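Local coordinates for protein gamma-glutamyltranspeptidase (Streptomyces lincolnensis, PDB 6J3A) that probably acts as an LmbA-like gamma-glutamyltranspeptidase homologue of the Ntn-hydrolase clan, at residues Gly149-Val152 against Glu153-Arg156; Ala212-Val215 against Trp216-Phe220; Gly279-Leu282 against Leu283-Ala287. All blocks are in the same frame, centred on the assembly; numbering follows the deposited sequence.

Three short helical stretches of one chain illustrate how neighbouring turns are fastened locally. Each contact closes a loop of only one helical turn, and the three follow in series, neither nesting nor crossing. Contact 1 comes first, at the join between helix 146-154 and helix 156-161. Contact 2 finishes helix 205-217 and leads into helix 220-229, its centre about 31 Å from that of contact 1. Contact 3 lies within helix 280-288, fully buried, on the other side of the chain's centre from both; helices 299-319 and 506-519 and strand 256-265 flank it. Two contacts thus join consecutive helices, while the third seats one helix in the core.

Contact 1 (Gly149-Val152 against Glu153-Arg156)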
ATOM      1  N   GLY A 149     -13.911  -4.028 -17.613  1.00 31.12           N
ATOM      2  CA  GLY A 149     -14.816  -4.897 -18.349  1.00 30.54           C
ATOM      3  C   GLY A 149     -16.263  -4.509 -18.160  1.00 30.35           C
ATOM      4  O   GLY A 149     -17.041  -4.535 -19.113  1.00 29.98           O
ATOM      5  N   VAL A 150     -16.626  -4.147 -16.932  1.00 29.98           N
ATOM      6  CA  VAL A 150     -17.990  -3.705 -16.650  1.00 30.14           C
ATOM      7  C   VAL A 150     -18.323  -2.475 -17.493  1.00 30.14           C
ATOM      8  O   VAL A 150     -19.456  -2.349 -17.953  1.00 30.37           O
ATOM      9  CB  VAL A 150     -18.227  -3.437 -15.143  1.00 30.15           C
ATOM     10  CG1 VAL A 150     -19.562  -2.732 -14.890  1.00 29.87           C
ATOM     11  CG2 VAL A 150     -18.201  -4.746 -14.367  1.00 29.52           C
ATOM     12  N   THR A 151     -17.332  -1.601 -17.702  1.00 29.35           N
ATOM     13  CA  THR A 151     -17.491  -0.412 -18.557  1.00 29.47           C
ATOM     14  C   THR A 151     -17.704  -0.810 -20.008  1.00 29.64           C
ATOM     15  O   THR A 151     -18.649  -0.365 -20.641  1.00 29.44           O
ATOM     16  CB  THR A 151     -16.280   0.555 -18.499  1.00 29.37           C
ATOM     17  OG1 THR A 151     -16.115   1.067 -17.174  1.00 28.77           O
ATOM     18  CG2 THR A 151     -16.481   1.748 -19.426  1.00 29.63           C
ATOM     19  N   VAL A 152     -16.806  -1.631 -20.533  1.00 30.16           N
ATOM     20  CA  VAL A 152     -16.954  -2.174 -21.884  1.00 29.70           C
ATOM     21  C   VAL A 152     -18.347  -2.793 -22.073  1.00 31.10           C
ATOM     22  O   VAL A 152     -19.030  -2.471 -23.043  1.00 32.21           O
ATOM     23  CB  VAL A 152     -15.844  -3.195 -22.213  1.00 28.40           C
ATOM     24  CG1 VAL A 152     -16.135  -3.931 -23.514  1.00 27.98           C
ATOM     25  CG2 VAL A 152     -14.494  -2.498 -22.323  1.00 27.81           C
ATOM     26  N   GLU A 153     -18.780  -3.643 -21.140  1.00 32.81           N
ATOM     27  CA  GLU A 153     -20.117  -4.271 -21.235  1.00 34.54           C
ATOM     28  C   GLU A 153     -21.271  -3.254 -21.352  1.00 34.06           C
ATOM     29  O   GLU A 153     -22.274  -3.546 -21.988  1.00 34.37           O
ATOM     30  CB  GLU A 153     -20.391  -5.234 -20.061  1.00 36.57           C
ATOM     31  CG  GLU A 153     -19.584  -6.541 -20.052  1.00 38.12           C
ATOM     32  CD  GLU A 153     -19.909  -7.502 -21.184  1.00 38.92           C
ATOM     33  OE1 GLU A 153     -20.876  -7.265 -21.936  1.00 40.26           O
ATOM     34  OE2 GLU A 153     -19.181  -8.511 -21.322  1.00 40.55           O
ATOM     35  N   THR A 154     -21.113  -2.068 -20.764  1.00 33.06           N
ATOM     36  CA  THR A 154     -22.118  -0.989 -20.864  1.00 33.53           C
ATOM     37  C   THR A 154     -22.347  -0.456 -22.290  1.00 33.10           C
ATOM     38  O   THR A 154     -23.432   0.042 -22.610  1.00 30.54           O
ATOM     39  CB  THR A 154     -21.761   0.259 -20.012  1.00 34.53           C
ATOM     40  OG1 THR A 154     -20.556   0.875 -20.496  1.00 35.25           O
ATOM     41  CG2 THR A 154     -21.607  -0.082 -18.556  1.00 34.94           C
ATOM     42  N   VAL A 155     -21.297  -0.523 -23.106  1.00 32.57           N
ATOM     43  CA  VAL A 155     -21.303  -0.027 -24.483  1.00 32.01           C
ATOM     44  C   VAL A 155     -21.038  -1.177 -25.441  1.00 32.65           C
ATOM     45  O   VAL A 155     -20.373  -1.001 -26.463  1.00 31.44           O
ATOM     46  CB  VAL A 155     -20.249   1.098 -24.709  1.00 30.92           C
ATOM     47  CG1 VAL A 155     -20.677   2.374 -23.993  1.00 30.44           C
ATOM     48  CG2 VAL A 155     -18.837   0.675 -24.289  1.00 30.10           C
ATOM     49  N   ARG A 156     -21.547  -2.361 -25.112  1.00 34.04           N
ATOM     50  CA  ARG A 156     -21.308  -3.540 -25.946  1.00 36.37           C
ATOM     51  C   ARG A 156     -22.014  -3.382 -27.285  1.00 37.13           C
ATOM     52  O   ARG A 156     -21.402  -3.557 -28.338  1.00 36.80           O
ATOM     53  CB  ARG A 156     -21.785  -4.826 -25.262  1.00 36.73           C
ATOM     54  CG  ARG A 156     -21.575  -6.074 -26.113  1.00 36.95           C
ATOM     55  CD  ARG A 156     -22.103  -7.342 -25.467  1.00 36.78           C
ATOM     56  NE  ARG A 156     -21.074  -7.989 -24.664  1.00 37.58           N
ATOM     57  CZ  ARG A 156     -20.027  -8.666 -25.140  1.00 38.04           C
ATOM     58  NH1 ARG A 156     -19.823  -8.814 -26.444  1.00 38.04           N
ATOM     59  NH2 ARG A 156     -19.157  -9.197 -24.295  1.00 39.79           N
TER
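The backbone N of Glu153 donates a 2.8 Å bond to Gly149 O, almost straight at 169°. The next amide, Thr154 N, bonds to Val150 O over a longer 3.3 Å. The winding then tightens, and Val155 N turns to Val152 O, only three residues back, at 3.0 Å. That last donor stands above the carbonyl plane as the bonding shifts from four residues back to three.

Side chains follow the same turn. Glu153 CG passes 3.4 Å from Gly149 O, so the aliphatic root of the acid lies against the preceding turn. Val155 CG2 comes up to Val152 O at 3.4 Å, whereas the placing of the Thr154 side chain is doubtful.

The polar end of Glu153 is turned by a bend at chi2 (-67°) to face Arg156, which approaches side-on: NE takes OE1 at 2.8 Å and NH2 takes OE2 at 3.1 Å. Both oxygens are met on their syn sides and both lie in the guanidinium plane, a two-pronged grip that fixes the rotation of either group. Arg156 also forms a salt bridge with Glu160 one turn on in helix 156-161, and its NH2 bonds to Gly174 O in a later loop.

Val155 occupies the N-cap position of helix 156-161, and the whole is a tight helix-to-helix junction, its corner spanned by a bidentate salt bridge between residues three apart.

Contact 2 (Ala212-Val215 against Trp216-Phe220); sequences AREV and WRTGF
Thr218, with chi1 at 61°, holds OG1 between its own backbone N and carbonyl carbon, which puts it within bonding distance of Glu214 O, while the bend of Glu214 at chi2 (-59°) folds its carboxylate round to Arg217, whose own chain bends at chi2 and chi3.

The carbonyl of Glu214 is gripped twice, by Thr218 N at 2.7 Å and Thr218 OG1 at 2.8 Å, from opposite faces of its plane. Gly219 N adds weak bonds to Glu214 O and Val215 O.

In the salt bridge, Arg217 NH1 meets the syn side of Glu214 OE1 at 2.7 Å. The oxygen sits at the edge of the guanidinium, near its plane, although the two flat groups are turned 56° apart. Arg217 NH2 bonds to Trp253 O, whereas NE is buried without a partner in the model. Nearby Arg213 is held by Asp113 and Glu210, acids that would be expected to ease the crowding of positive charge.

Val215 CG1 touches Phe220 CE1 at 3.6 Å, and the Phe220 ring also makes a cation-pi contact with Arg194 of helix 186-200.

Together these contacts form the C-terminal turn of helix 205-217, where a threonine hydroxyl returns to the carbonyl four residues back and Gly219 is the N-cap of helix 220-229.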
ATOM      1  N   ALA A 212       9.206  13.912 -31.010  1.00 39.94           N
ATOM      2  CA  ALA A 212       7.987  13.205 -30.600  1.00 38.76           C
ATOM      3  C   ALA A 212       6.759  14.115 -30.521  1.00 38.92           C
ATOM      4  O   ALA A 212       5.643  13.688 -30.825  1.00 38.41           O
ATOM      5  CB  ALA A 212       8.204  12.520 -29.265  1.00 38.07           C
ATOM      6  N   ARG A 213       6.961  15.358 -30.096  1.00 39.90           N
ATOM      7  CA  ARG A 213       5.876  16.333 -30.070  1.00 40.85           C
ATOM      8  C   ARG A 213       5.324  16.554 -31.478  1.00 40.66           C
ATOM      9  O   ARG A 213       4.118  16.653 -31.662  1.00 37.36           O
ATOM     10  CB  ARG A 213       6.342  17.662 -29.489  1.00 41.96           C
ATOM     11  CG  ARG A 213       6.800  17.593 -28.045  1.00 42.77           C
ATOM     12  CD  ARG A 213       7.284  18.953 -27.594  1.00 43.46           C
ATOM     13  NE  ARG A 213       6.170  19.881 -27.429  1.00 44.47           N
ATOM     14  CZ  ARG A 213       6.282  21.201 -27.322  1.00 46.41           C
ATOM     15  NH1 ARG A 213       7.474  21.801 -27.371  1.00 47.00           N
ATOM     16  NH2 ARG A 213       5.188  21.940 -27.171  1.00 47.18           N
ATOM     17  N   GLU A 214       6.226  16.603 -32.455  1.00 42.04           N
ATOM     18  CA  GLU A 214       5.863  16.785 -33.857  1.00 44.22           C
ATOM     19  C   GLU A 214       5.245  15.557 -34.513  1.00 43.66           C
ATOM     20  O   GLU A 214       4.430  15.695 -35.429  1.00 45.19           O
ATOM     21  CB  GLU A 214       7.080  17.246 -34.657  1.00 45.92           C
ATOM     22  CG  GLU A 214       7.580  18.627 -34.249  1.00 49.09           C
ATOM     23  CD  GLU A 214       6.534  19.730 -34.402  1.00 49.99           C
ATOM     24  OE1 GLU A 214       6.561  20.676 -33.584  1.00 50.45           O
ATOM     25  OE2 GLU A 214       5.684  19.652 -35.326  1.00 49.14           O
ATOM     26  N   VAL A 215       5.632  14.368 -34.063  1.00 42.79           N
ATOM     27  CA  VAL A 215       4.988  13.130 -34.508  1.00 42.47           C
ATOM     28  C   VAL A 215       3.520  13.083 -34.069  1.00 40.38           C
ATOM     29  O   VAL A 215       2.650  12.699 -34.851  1.00 40.99           O
ATOM     30  CB  VAL A 215       5.756  11.892 -34.011  1.00 43.32           C
ATOM     31  CG1 VAL A 215       4.978  10.609 -34.273  1.00 43.50           C
ATOM     32  CG2 VAL A 215       7.107  11.822 -34.709  1.00 44.70           C
ATOM     33  N   TRP A 216       3.253  13.477 -32.829  1.00 37.58           N
ATOM     34  CA  TRP A 216       1.879  13.607 -32.351  1.00 36.37           C
ATOM     35  C   TRP A 216       1.117  14.686 -33.123  1.00 38.34           C
ATOM     36  O   TRP A 216      -0.061  14.522 -33.440  1.00 37.98           O
ATOM     37  CB  TRP A 216       1.834  13.932 -30.852  1.00 33.67           C
ATOM     38  CG  TRP A 216       0.422  13.970 -30.342  1.00 31.55           C
ATOM     39  CD1 TRP A 216      -0.461  15.004 -30.462  1.00 31.40           C
ATOM     40  CD2 TRP A 216      -0.289  12.913 -29.691  1.00 29.89           C
ATOM     41  NE1 TRP A 216      -1.672  14.663 -29.916  1.00 31.06           N
ATOM     42  CE2 TRP A 216      -1.592  13.385 -29.428  1.00 29.99           C
ATOM     43  CE3 TRP A 216       0.052  11.620 -29.287  1.00 29.68           C
ATOM     44  CZ2 TRP A 216      -2.561  12.608 -28.782  1.00 29.54           C
ATOM     45  CZ3 TRP A 216      -0.916  10.843 -28.645  1.00 29.72           C
ATOM     46  CH2 TRP A 216      -2.209  11.347 -28.400  1.00 28.95           C
ATOM     47  N   ARG A 217       1.812  15.778 -33.416  1.00 40.89           N
ATOM     48  CA  ARG A 217       1.209  17.006 -33.935  1.00 43.68           C
ATOM     49  C   ARG A 217       0.972  17.057 -35.435  1.00 42.77           C
ATOM     50  O   ARG A 217      -0.059  17.560 -35.887  1.00 41.16           O
ATOM     51  CB  ARG A 217       2.128  18.174 -33.599  1.00 47.90           C
ATOM     52  CG  ARG A 217       1.392  19.413 -33.184  1.00 51.13           C
ATOM     53  CD  ARG A 217       1.937  19.918 -31.879  1.00 53.95           C
ATOM     54  NE  ARG A 217       3.278  20.472 -32.047  1.00 56.23           N
ATOM     55  CZ  ARG A 217       3.639  21.716 -31.741  1.00 59.66           C
ATOM     56  NH1 ARG A 217       4.895  22.089 -31.940  1.00 62.19           N
ATOM     57  NH2 ARG A 217       2.771  22.593 -31.231  1.00 60.04           N
ATOM     58  N   THR A 218       1.975  16.604 -36.184  1.00 42.36           N
ATOM     59  CA  THR A 218       1.956  16.601 -37.650  1.00 41.31           C
ATOM     60  C   THR A 218       2.198  15.236 -38.293  1.00 40.83           C
ATOM     61  O   THR A 218       1.999  15.097 -39.499  1.00 41.22           O
ATOM     62  CB  THR A 218       3.021  17.570 -38.202  1.00 41.36           C
ATOM     63  OG1 THR A 218       4.324  17.155 -37.770  1.00 39.10           O
ATOM     64  CG2 THR A 218       2.747  18.998 -37.728  1.00 42.18           C
ATOM     65  N   GLY A 219       2.607  14.242 -37.501  1.00 40.29           N
ATOM     66  CA  GLY A 219       3.032  12.933 -38.011  1.00 38.78           C
ATOM     67  C   GLY A 219       1.911  11.913 -38.105  1.00 36.87           C
ATOM     68  O   GLY A 219       0.733  12.263 -38.206  1.00 34.78           O
ATOM     69  N   PHE A 220       2.292  10.641 -38.060  1.00 36.45           N
ATOM     70  CA  PHE A 220       1.348   9.544 -38.288  1.00 36.39           C
ATOM     71  C   PHE A 220       0.168   9.530 -37.297  1.00 35.48           C
ATOM     72  O   PHE A 220      -0.939   9.112 -37.647  1.00 34.99           O
ATOM     73  CB  PHE A 220       2.083   8.191 -38.326  1.00 36.33           C
ATOM     74  CG  PHE A 220       2.364   7.582 -36.970  1.00 36.60           C
ATOM     75  CD1 PHE A 220       3.518   7.909 -36.261  1.00 36.91           C
ATOM     76  CD2 PHE A 220       1.490   6.640 -36.422  1.00 36.59           C
ATOM     77  CE1 PHE A 220       3.775   7.333 -35.021  1.00 36.45           C
ATOM     78  CE2 PHE A 220       1.744   6.057 -35.187  1.00 36.17           C
ATOM     79  CZ  PHE A 220       2.885   6.405 -34.485  1.00 36.42           C
TER

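Contact 3 (Gly279-Leu282 against Leu283-Ala287)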
ATOM      1  N   GLY A 279     -10.675  24.772 -10.941  1.00 27.42           N
ATOM      2  CA  GLY A 279      -9.697  24.874  -9.851  1.00 28.24           C
ATOM      3  C   GLY A 279      -9.995  25.916  -8.794  1.00 28.52           C
ATOM      4  O   GLY A 279     -10.057  25.601  -7.594  1.00 28.20           O
ATOM      5  N   PRO A 280     -10.205  27.163  -9.233  1.00 29.29           N
ATOM      6  CA  PRO A 280     -10.519  28.260  -8.328  1.00 29.34           C
ATOM      7  C   PRO A 280     -11.744  28.112  -7.422  1.00 29.51           C
ATOM      8  O   PRO A 280     -11.835  28.844  -6.439  1.00 30.97           O
ATOM      9  CB  PRO A 280     -10.692  29.429  -9.282  1.00 29.52           C
ATOM     10  CG  PRO A 280      -9.721  29.131 -10.373  1.00 29.57           C
ATOM     11  CD  PRO A 280      -9.913  27.663 -10.589  1.00 29.25           C
ATOM     12  N   VAL A 281     -12.648  27.179  -7.717  1.00 29.71           N
ATOM     13  CA  VAL A 281     -13.836  26.982  -6.890  1.00 29.92           C
ATOM     14  C   VAL A 281     -13.499  26.458  -5.484  1.00 31.20           C
ATOM     15  O   VAL A 281     -14.254  26.702  -4.534  1.00 30.91           O
ATOM     16  CB  VAL A 281     -14.888  26.090  -7.598  1.00 30.33           C
ATOM     17  CG1 VAL A 281     -14.643  24.601  -7.373  1.00 30.30           C
ATOM     18  CG2 VAL A 281     -16.289  26.457  -7.132  1.00 31.27           C
ATOM     19  N   LEU A 282     -12.378  25.737  -5.366  1.00 31.77           N
ATOM     20  CA  LEU A 282     -11.818  25.340  -4.062  1.00 32.45           C
ATOM     21  C   LEU A 282     -11.392  26.590  -3.289  1.00 31.70           C
ATOM     22  O   LEU A 282     -11.748  26.770  -2.120  1.00 31.07           O
ATOM     23  CB  LEU A 282     -10.614  24.390  -4.239  1.00 33.85           C
ATOM     24  CG  LEU A 282     -10.163  23.597  -2.988  1.00 35.38           C
ATOM     25  CD1 LEU A 282      -9.494  22.272  -3.355  1.00 35.72           C
ATOM     26  CD2 LEU A 282      -9.249  24.405  -2.061  1.00 35.06           C
ATOM     27  N   LEU A 283     -10.638  27.450  -3.971  1.00 29.80           N
ATOM     28  CA  LEU A 283     -10.170  28.707  -3.405  1.00 29.01           C
ATOM     29  C   LEU A 283     -11.357  29.595  -2.959  1.00 28.77           C
ATOM     30  O   LEU A 283     -11.320  30.180  -1.880  1.00 29.50           O
ATOM     31  CB  LEU A 283      -9.245  29.440  -4.396  1.00 28.06           C
ATOM     32  CG  LEU A 283      -8.064  28.677  -5.032  1.00 27.57           C
ATOM     33  CD1 LEU A 283      -7.232  29.524  -5.986  1.00 27.23           C
ATOM     34  CD2 LEU A 283      -7.158  28.143  -3.950  1.00 28.32           C
ATOM     35  N   GLN A 284     -12.413  29.661  -3.769  1.00 28.93           N
ATOM     36  CA  GLN A 284     -13.626  30.420  -3.407  1.00 29.68           C
ATOM     37  C   GLN A 284     -14.307  29.864  -2.164  1.00 30.59           C
ATOM     38  O   GLN A 284     -14.840  30.616  -1.353  1.00 31.95           O
ATOM     39  CB  GLN A 284     -14.628  30.463  -4.565  1.00 28.90           C
ATOM     40  CG  GLN A 284     -14.271  31.484  -5.639  1.00 28.75           C
ATOM     41  CD  GLN A 284     -15.453  31.953  -6.455  1.00 28.74           C
ATOM     42  OE1 GLN A 284     -15.431  31.867  -7.679  1.00 29.28           O
ATOM     43  NE2 GLN A 284     -16.493  32.457  -5.784  1.00 28.03           N
ATOM     44  N   GLN A 285     -14.278  28.548  -2.017  1.00 32.05           N
ATOM     45  CA  GLN A 285     -14.813  27.908  -0.817  1.00 32.95           C
ATOM     46  C   GLN A 285     -14.044  28.285   0.455  1.00 32.40           C
ATOM     47  O   GLN A 285     -14.645  28.440   1.522  1.00 31.96           O
ATOM     48  CB  GLN A 285     -14.859  26.395  -0.998  1.00 33.32           C
ATOM     49  CG  GLN A 285     -15.982  25.943  -1.918  1.00 33.94           C
ATOM     50  CD  GLN A 285     -15.894  24.465  -2.245  1.00 33.69           C
ATOM     51  OE1 GLN A 285     -16.409  23.631  -1.512  1.00 34.04           O
ATOM     52  NE2 GLN A 285     -15.236  24.138  -3.348  1.00 32.72           N
ATOM     53  N   LEU A 286     -12.729  28.445   0.317  1.00 31.77           N
ATOM     54  CA  LEU A 286     -11.847  28.839   1.418  1.00 31.75           C
ATOM     55  C   LEU A 286     -12.053  30.293   1.799  1.00 31.98           C
ATOM     56  O   LEU A 286     -12.107  30.630   2.989  1.00 32.95           O
ATOM     57  CB  LEU A 286     -10.379  28.649   1.022  1.00 31.49           C
ATOM     58  CG  LEU A 286      -9.848  27.228   0.916  1.00 30.80           C
ATOM     59  CD1 LEU A 286      -8.448  27.245   0.330  1.00 30.75           C
ATOM     60  CD2 LEU A 286      -9.835  26.563   2.277  1.00 31.20           C
ATOM     61  N   ALA A 287     -12.141  31.148   0.779  1.00 30.40           N
ATOM     62  CA  ALA A 287     -12.467  32.565   0.968  1.00 29.92           C
ATOM     63  C   ALA A 287     -13.829  32.815   1.628  1.00 29.19           C
ATOM     64  O   ALA A 287     -14.025  33.821   2.298  1.00 29.39           O
ATOM     65  CB  ALA A 287     -12.402  33.288  -0.358  1.00 29.72           C
TER
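Hydrogen bonds along the backbone come first: Gln284 N meets Pro280 O at 2.9 Å, in the carbonyl plane, and Leu286 N meets Leu282 O at 3.1 Å. Between them Gln285 N bonds to Val281 O at 3.1 Å.

A side-chain bond is added to this last pair. Gln285 CG lies beside its own backbone N (chi1 -74°), and the chain extends beyond it to bring NE2 within 3.0 Å of Val281 O. The oxygen lies in the plane of the Gln285 amide, yet NE2 stands above the carbonyl plane of Val281, on the face opposite the one used by Gln285 N. One carbonyl is therefore held from both faces by a single residue, and NE2 also donates to Asp507 O. Gln284 takes its amide elsewhere, to Tyr320 and Asp315.

Apolar contact runs along another flank. Leu282 and Leu286 lie side by side and point the same way, with CD2 of Leu282 3.8 Å from CD1 of Leu286. The side chain of Leu283 rests on Ala261 and Tyr263 of strand 256-265.

With Tyr263 also touched by Leu286 and Ala287, this is a buried helix laid against a beta-sheet, consistent with the layered alpha-beta-beta-alpha fold of Ntn hydrolases.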